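Local coordinates for aminoglycoside-O-phosphotransferase VIII (Streptomyces rimosus, PDB 4H05), which probably inactivates aminoglycoside antibiotics by transferring the gamma-phosphate of ATP to their 3'-hydroxyl group, and so confers resistance, at residues Leu45-Ala50 against Trp89-Ala94; His188-Pro193 against Val211-Arg216. All coordinates share one frame; numbering follows the deposited sequence.

Interaction 1: residues Leu45-Ala50 against Trp89-Ala94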
loop_
_atom_site.group_PDB
_atom_site.type_symbol
_atom_site.label_atom_id
_atom_site.label_comp_id
_atom_site.label_asym_id
_atom_site.label_seq_id
_atom_site.Cartn_x
_atom_site.Cartn_y
_atom_site.Cartn_z
ATOM N N LEU A 45 2.243 19.274 0.035
ATOM C CA LEU A 45 3.134 18.130 0.115
ATOM C C LEU A 45 2.569 17.101 1.069
ATOM O O LEU A 45 1.868 17.404 2.055
ATOM C CB LEU A 45 4.497 18.521 0.625
ATOM C CG LEU A 45 5.071 19.707 -0.171
ATOM C CD1 LEU A 45 6.280 20.267 0.505
ATOM C CD2 LEU A 45 5.482 19.312 -1.609
ATOM N N PHE A 46 2.929 15.874 0.800
ATOM C CA PHE A 46 2.790 14.813 1.763
ATOM C C PHE A 46 4.144 14.512 2.409
ATOM O O PHE A 46 5.169 14.367 1.698
ATOM C CB PHE A 46 2.337 13.522 1.024
ATOM C CG PHE A 46 0.928 13.525 0.494
ATOM C CD1 PHE A 46 0.507 12.471 -0.362
ATOM C CD2 PHE A 46 -0.008 14.540 0.791
ATOM C CE1 PHE A 46 -0.790 12.434 -0.877
ATOM C CE2 PHE A 46 -1.302 14.486 0.261
ATOM C CZ PHE A 46 -1.688 13.426 -0.573
ATOM N N VAL A 47 4.161 14.321 3.732
ATOM C CA VAL A 47 5.411 14.032 4.501
ATOM C C VAL A 47 5.176 12.827 5.365
ATOM O O VAL A 47 4.165 12.745 6.061
ATOM C CB VAL A 47 5.822 15.179 5.398
ATOM C CG1 VAL A 47 6.929 14.749 6.333
ATOM C CG2 VAL A 47 6.155 16.429 4.574
ATOM N N LYS A 48 6.057 11.845 5.227
ATOM C CA LYS A 48 6.005 10.608 5.984
ATOM C C LYS A 48 7.311 10.552 6.759
ATOM O O LYS A 48 8.378 10.798 6.212
ATOM C CB LYS A 48 5.869 9.363 5.072
ATOM C CG LYS A 48 4.482 9.212 4.469
ATOM C CD LYS A 48 4.261 8.069 3.473
ATOM C CE LYS A 48 4.787 6.749 3.929
ATOM N NZ LYS A 48 4.568 5.702 2.896
ATOM N N VAL A 49 7.204 10.254 8.041
ATOM C CA VAL A 49 8.376 9.995 8.859
ATOM C C VAL A 49 8.085 8.671 9.554
ATOM O O VAL A 49 6.972 8.436 10.026
ATOM C CB VAL A 49 8.602 11.165 9.877
ATOM C CG1 VAL A 49 9.993 11.109 10.508
ATOM C CG2 VAL A 49 8.434 12.511 9.184
ATOM N N ALA A 50 9.064 7.778 9.580
ATOM C CA ALA A 50 8.790 6.454 10.104
ATOM C C ALA A 50 9.667 6.048 11.310
ATOM O O ALA A 50 10.916 6.273 11.327
ATOM C CB ALA A 50 8.933 5.444 9.016
ATOM N N TRP A 89 12.510 9.569 6.508
ATOM C CA TRP A 89 11.321 10.313 6.049
ATOM C C TRP A 89 11.312 10.476 4.597
ATOM O O TRP A 89 12.323 10.374 3.937
ATOM C CB TRP A 89 11.341 11.737 6.648
ATOM C CG TRP A 89 12.528 12.482 6.106
ATOM C CD1 TRP A 89 12.601 13.272 4.962
ATOM C CD2 TRP A 89 13.852 12.490 6.656
ATOM N NE1 TRP A 89 13.879 13.752 4.767
ATOM C CE2 TRP A 89 14.673 13.325 5.751
ATOM C CE3 TRP A 89 14.419 11.971 7.798
ATOM C CZ2 TRP A 89 16.003 13.570 5.993
ATOM C CZ3 TRP A 89 15.790 12.166 8.007
ATOM C CH2 TRP A 89 16.555 12.954 7.134
ATOM N N LEU A 90 10.166 10.895 4.095
ATOM C CA LEU A 90 9.952 11.031 2.659
ATOM C C LEU A 90 8.976 12.199 2.423
ATOM O O LEU A 90 7.890 12.256 3.014
ATOM C CB LEU A 90 9.289 9.729 2.205
ATOM C CG LEU A 90 8.754 9.628 0.803
ATOM C CD1 LEU A 90 9.951 9.435 -0.054
ATOM C CD2 LEU A 90 7.786 8.442 0.670
ATOM N N VAL A 91 9.347 13.109 1.558
ATOM C CA VAL A 91 8.491 14.186 1.154
ATOM C C VAL A 91 8.149 14.044 -0.355
ATOM O O VAL A 91 9.047 13.881 -1.206
ATOM C CB VAL A 91 9.228 15.534 1.391
ATOM C CG1 VAL A 91 8.307 16.676 1.012
ATOM C CG2 VAL A 91 9.762 15.616 2.854
ATOM N N THR A 92 6.859 14.172 -0.675
ATOM C CA THR A 92 6.379 14.171 -2.005
ATOM C C THR A 92 5.390 15.267 -2.230
ATOM O O THR A 92 4.809 15.799 -1.297
ATOM C CB THR A 92 5.673 12.843 -2.404
ATOM O OG1 THR A 92 4.355 12.765 -1.845
ATOM C CG2 THR A 92 6.498 11.619 -1.934
ATOM N N GLU A 93 5.220 15.634 -3.485
ATOM C CA GLU A 93 4.092 16.471 -3.851
ATOM C C GLU A 93 2.848 15.746 -3.457
ATOM O O GLU A 93 2.827 14.547 -3.548
ATOM C CB GLU A 93 4.111 16.728 -5.361
ATOM C CG GLU A 93 5.346 17.553 -5.696
ATOM C CD GLU A 93 5.416 18.014 -7.142
ATOM O OE1 GLU A 93 4.603 17.533 -7.948
ATOM O OE2 GLU A 93 6.306 18.837 -7.446
ATOM N N ALA A 94 1.840 16.457 -2.954
ATOM C CA ALA A 94 0.622 15.833 -2.523
ATOM C C ALA A 94 -0.047 15.322 -3.792
ATOM O O ALA A 94 0.244 15.867 -4.855
ATOM C CB ALA A 94 -0.266 16.855 -1.815
HETATM O O HOH W 1 5.519 11.358 1.625
#

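Interaction 2: residues His188-Pro193 against Val211-Arg216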
loop_
_atom_site.group_PDB
_atom_site.type_symbol
_atom_site.label_atom_id
_atom_site.label_comp_id
_atom_site.label_asym_id
_atom_site.label_seq_id
_atom_site.Cartn_x
_atom_site.Cartn_y
_atom_site.Cartn_z
ATOM N N HIS A 188 1.937 -3.541 -6.247
ATOM C CA HIS A 188 2.033 -2.536 -5.231
ATOM C C HIS A 188 2.344 -3.150 -3.874
ATOM O O HIS A 188 3.215 -2.718 -3.164
ATOM C CB HIS A 188 0.711 -1.875 -5.175
ATOM C CG HIS A 188 0.642 -0.743 -4.169
ATOM N ND1 HIS A 188 0.288 -0.930 -2.867
ATOM C CD2 HIS A 188 0.874 0.578 -4.323
ATOM C CE1 HIS A 188 0.296 0.197 -2.267
ATOM N NE2 HIS A 188 0.657 1.147 -3.138
ATOM N N GLY A 189 1.546 -4.129 -3.480
ATOM C CA GLY A 189 1.774 -4.930 -2.283
ATOM C C GLY A 189 1.052 -4.519 -1.025
ATOM O O GLY A 189 1.108 -5.247 -0.000
ATOM N N ASP A 190 0.462 -3.324 -1.059
ATOM C CA ASP A 190 -0.560 -2.935 -0.087
ATOM C C ASP A 190 -1.679 -2.143 -0.808
ATOM O O ASP A 190 -2.008 -0.994 -0.446
ATOM C CB ASP A 190 0.055 -2.170 1.073
ATOM C CG ASP A 190 -0.923 -1.959 2.218
ATOM O OD1 ASP A 190 -0.606 -1.180 3.064
ATOM O OD2 ASP A 190 -2.023 -2.526 2.236
ATOM N N LEU A 191 -2.315 -2.818 -1.786
ATOM C CA LEU A 191 -3.244 -2.165 -2.675
ATOM C C LEU A 191 -4.621 -2.164 -2.047
ATOM O O LEU A 191 -5.471 -3.001 -2.330
ATOM C CB LEU A 191 -3.302 -2.829 -4.016
ATOM C CG LEU A 191 -4.119 -2.190 -5.154
ATOM C CD1 LEU A 191 -3.501 -0.913 -5.626
ATOM C CD2 LEU A 191 -4.324 -3.140 -6.361
ATOM N N CYS A 192 -4.829 -1.183 -1.211
ATOM C CA CYS A 192 -6.030 -1.027 -0.494
ATOM C C CYS A 192 -6.554 0.318 -0.979
ATOM O O CYS A 192 -5.792 1.169 -1.426
ATOM C CB CYS A 192 -5.791 -1.058 1.003
ATOM S SG CYS A 192 -4.384 -0.108 1.577
ATOM N N PRO A 193 -7.845 0.549 -0.837
ATOM C CA PRO A 193 -8.442 1.772 -1.350
ATOM C C PRO A 193 -7.847 3.039 -0.690
ATOM O O PRO A 193 -7.838 4.108 -1.255
ATOM C CB PRO A 193 -9.924 1.566 -1.048
ATOM C CG PRO A 193 -10.075 0.068 -0.934
ATOM C CD PRO A 193 -8.845 -0.296 -0.180
ATOM N N VAL A 211 3.894 3.000 -1.610
ATOM C CA VAL A 211 4.468 2.074 -2.587
ATOM C C VAL A 211 5.677 1.377 -2.017
ATOM O O VAL A 211 6.476 0.808 -2.707
ATOM C CB VAL A 211 4.711 2.842 -3.904
ATOM C CG1 VAL A 211 3.372 3.497 -4.383
ATOM C CG2 VAL A 211 5.753 4.000 -3.825
ATOM N N GLY A 212 5.796 1.369 -0.708
ATOM C CA GLY A 212 6.983 0.853 -0.082
ATOM C C GLY A 212 7.212 -0.613 -0.382
ATOM O O GLY A 212 8.403 -1.071 -0.338
ATOM N N ARG A 213 6.129 -1.361 -0.689
ATOM C CA ARG A 213 6.277 -2.808 -1.005
ATOM C C ARG A 213 6.255 -3.170 -2.454
ATOM O O ARG A 213 6.142 -4.385 -2.825
ATOM C CB ARG A 213 5.135 -3.605 -0.354
ATOM C CG ARG A 213 5.007 -3.514 1.153
ATOM C CD ARG A 213 3.734 -4.273 1.566
ATOM N NE ARG A 213 3.386 -4.015 2.962
ATOM C CZ ARG A 213 2.241 -4.314 3.593
ATOM N NH1 ARG A 213 2.166 -4.022 4.881
ATOM N NH2 ARG A 213 1.145 -4.858 2.974
ATOM N N VAL A 214 6.299 -2.156 -3.320
ATOM C CA VAL A 214 6.343 -2.409 -4.727
ATOM C C VAL A 214 7.468 -3.385 -5.046
ATOM O O VAL A 214 8.551 -3.298 -4.528
ATOM C CB VAL A 214 6.453 -1.104 -5.575
ATOM C CG1 VAL A 214 6.907 -1.393 -6.967
ATOM C CG2 VAL A 214 5.088 -0.477 -5.714
ATOM N N GLY A 215 7.219 -4.273 -5.991
ATOM C CA GLY A 215 8.154 -5.293 -6.348
ATOM C C GLY A 215 7.403 -6.400 -7.047
ATOM O O GLY A 215 6.122 -6.490 -7.017
ATOM N N ARG A 216 8.174 -7.272 -7.666
ATOM C CA ARG A 216 7.558 -8.439 -8.236
ATOM C C ARG A 216 7.038 -9.433 -7.193
ATOM O O ARG A 216 7.655 -9.702 -6.116
ATOM C CB ARG A 216 8.436 -9.065 -9.294
ATOM C CG ARG A 216 9.759 -9.572 -8.883
ATOM C CD ARG A 216 10.808 -9.416 -10.020
ATOM N NE ARG A 216 12.134 -9.550 -9.420
ATOM C CZ ARG A 216 12.531 -10.676 -8.845
ATOM N NH1 ARG A 216 11.737 -11.756 -8.871
ATOM N NH2 ARG A 216 13.715 -10.729 -8.242
HETATM O O HOH W 2 3.373 -0.869 -0.968
#

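Interaction 1: residues Leu45-Ala50 against Trp89-Ala94
In the five-stranded antiparallel sheet of the kinase-like N-terminal lobe, strand 45-50 pairs with strand 89-93, and Phe46 and Lys48 form the hydrogen-bonded pairs with Thr92 and Leu90. The bond from Phe46 N to Thr92 O measures 2.8 Å, and that from Leu90 N to Lys48 O is equally long. Between the two pairs a water donates to Leu90 O and, weakly, to Phe46 O, on the face that carries Lys48 and Leu90. On the other face Val47 and Val91 lie side by side, CG2 of Val47 4.1 Å from CG2 of Val91, and Val49 CG2 meets Trp89 CB. Beta-branched valines suit the extended backbone, and Val49 and Val91 also pack on helix 6-17. Where strand 89-93 ends, Ala94 lies over one face of the Phe46 ring, its CA 3.6 Å from the ring centroid in a CH-pi contact; a small residue fits this close approach. Thr92 OG1, held between its own N and carbonyl carbon (chi1 77°), bonds to Glu93 O at 2.9 Å beside that ring. Lys48 lends only its CB and backbone to the pairing; its long chain leads NZ away to salt bridges with Glu61 and Asp210, a predicted magnesium ligand. This is consistent with the lysine-glutamate pair of protein kinases, and the paired backbones probably fix the root of a lysine that would orient ATP phosphates.

Interaction 2: residues His188-Pro193 against Val211-Arg216
Arg213 NH2 is gripped by Gly189 O at 3.0 Å and by a salt bridge to Asp270 from helix 260-270. The bond to Gly189 O is nearly straight, 173° at the hydrogen, and the oxygen lies at the guanidinium edge, in its plane. Over one face sits Asp190, the predicted proton acceptor, its CB 3.5 Å from Arg213 NH2. The carboxylate is stacked on the guanidinium with the planes 20° apart; no N-H points at Asp190 OD2, 4.0 Å from Arg213 NH2, and any attraction is probably electrostatic. Arginine suits this place because its extended chain carries a flat cation past the glycine. At the backbone angles of Gly189 a CB would be jammed against the carbonyl O of His188 and too close to Arg213 CB. His188 has CG anti to its backbone N (chi1 -178°), which brings the far end of the ring back toward Val211, NE2 lying 3.8 Å from Val211 CG1. NE2 also bonds to Ile209 O, while ND1 accepts a hydrogen bond from Asp190 N. A water joins His188 O to Arg213 N, bridging to the type I turn Val211-Val214. This His-Gly-Asp loop, probably the counterpart of the kinase catalytic loop, follows strand 184-187 and is held by Asp222 of helix 220-230; His188 packs on helix 109-124, while Val211 and Val214 rest on helix 54-71.

In the fold
From the N terminus, interaction 1 comes first: strand 43-50 runs into helix 54-71, and the chain returns through strand 78-83 to strand 86-93, so that the pairing closes a loop of 38 residues inside the N-terminal lobe. The chain then passes into the C-terminal lobe, where interaction 2 closes a shorter loop of 17 residues holding strands 196-198 and 205-208. The two contacts follow in series, neither nested nor crossed. The centres of interactions 1 and 2 are about 17 Å apart. Helix 54-71 ties them together: its Leu58 and Ala62 meet the sheet, its Leu65 and Leu68 the turn, where the lobes meet around the probable nucleotide and magnesium site.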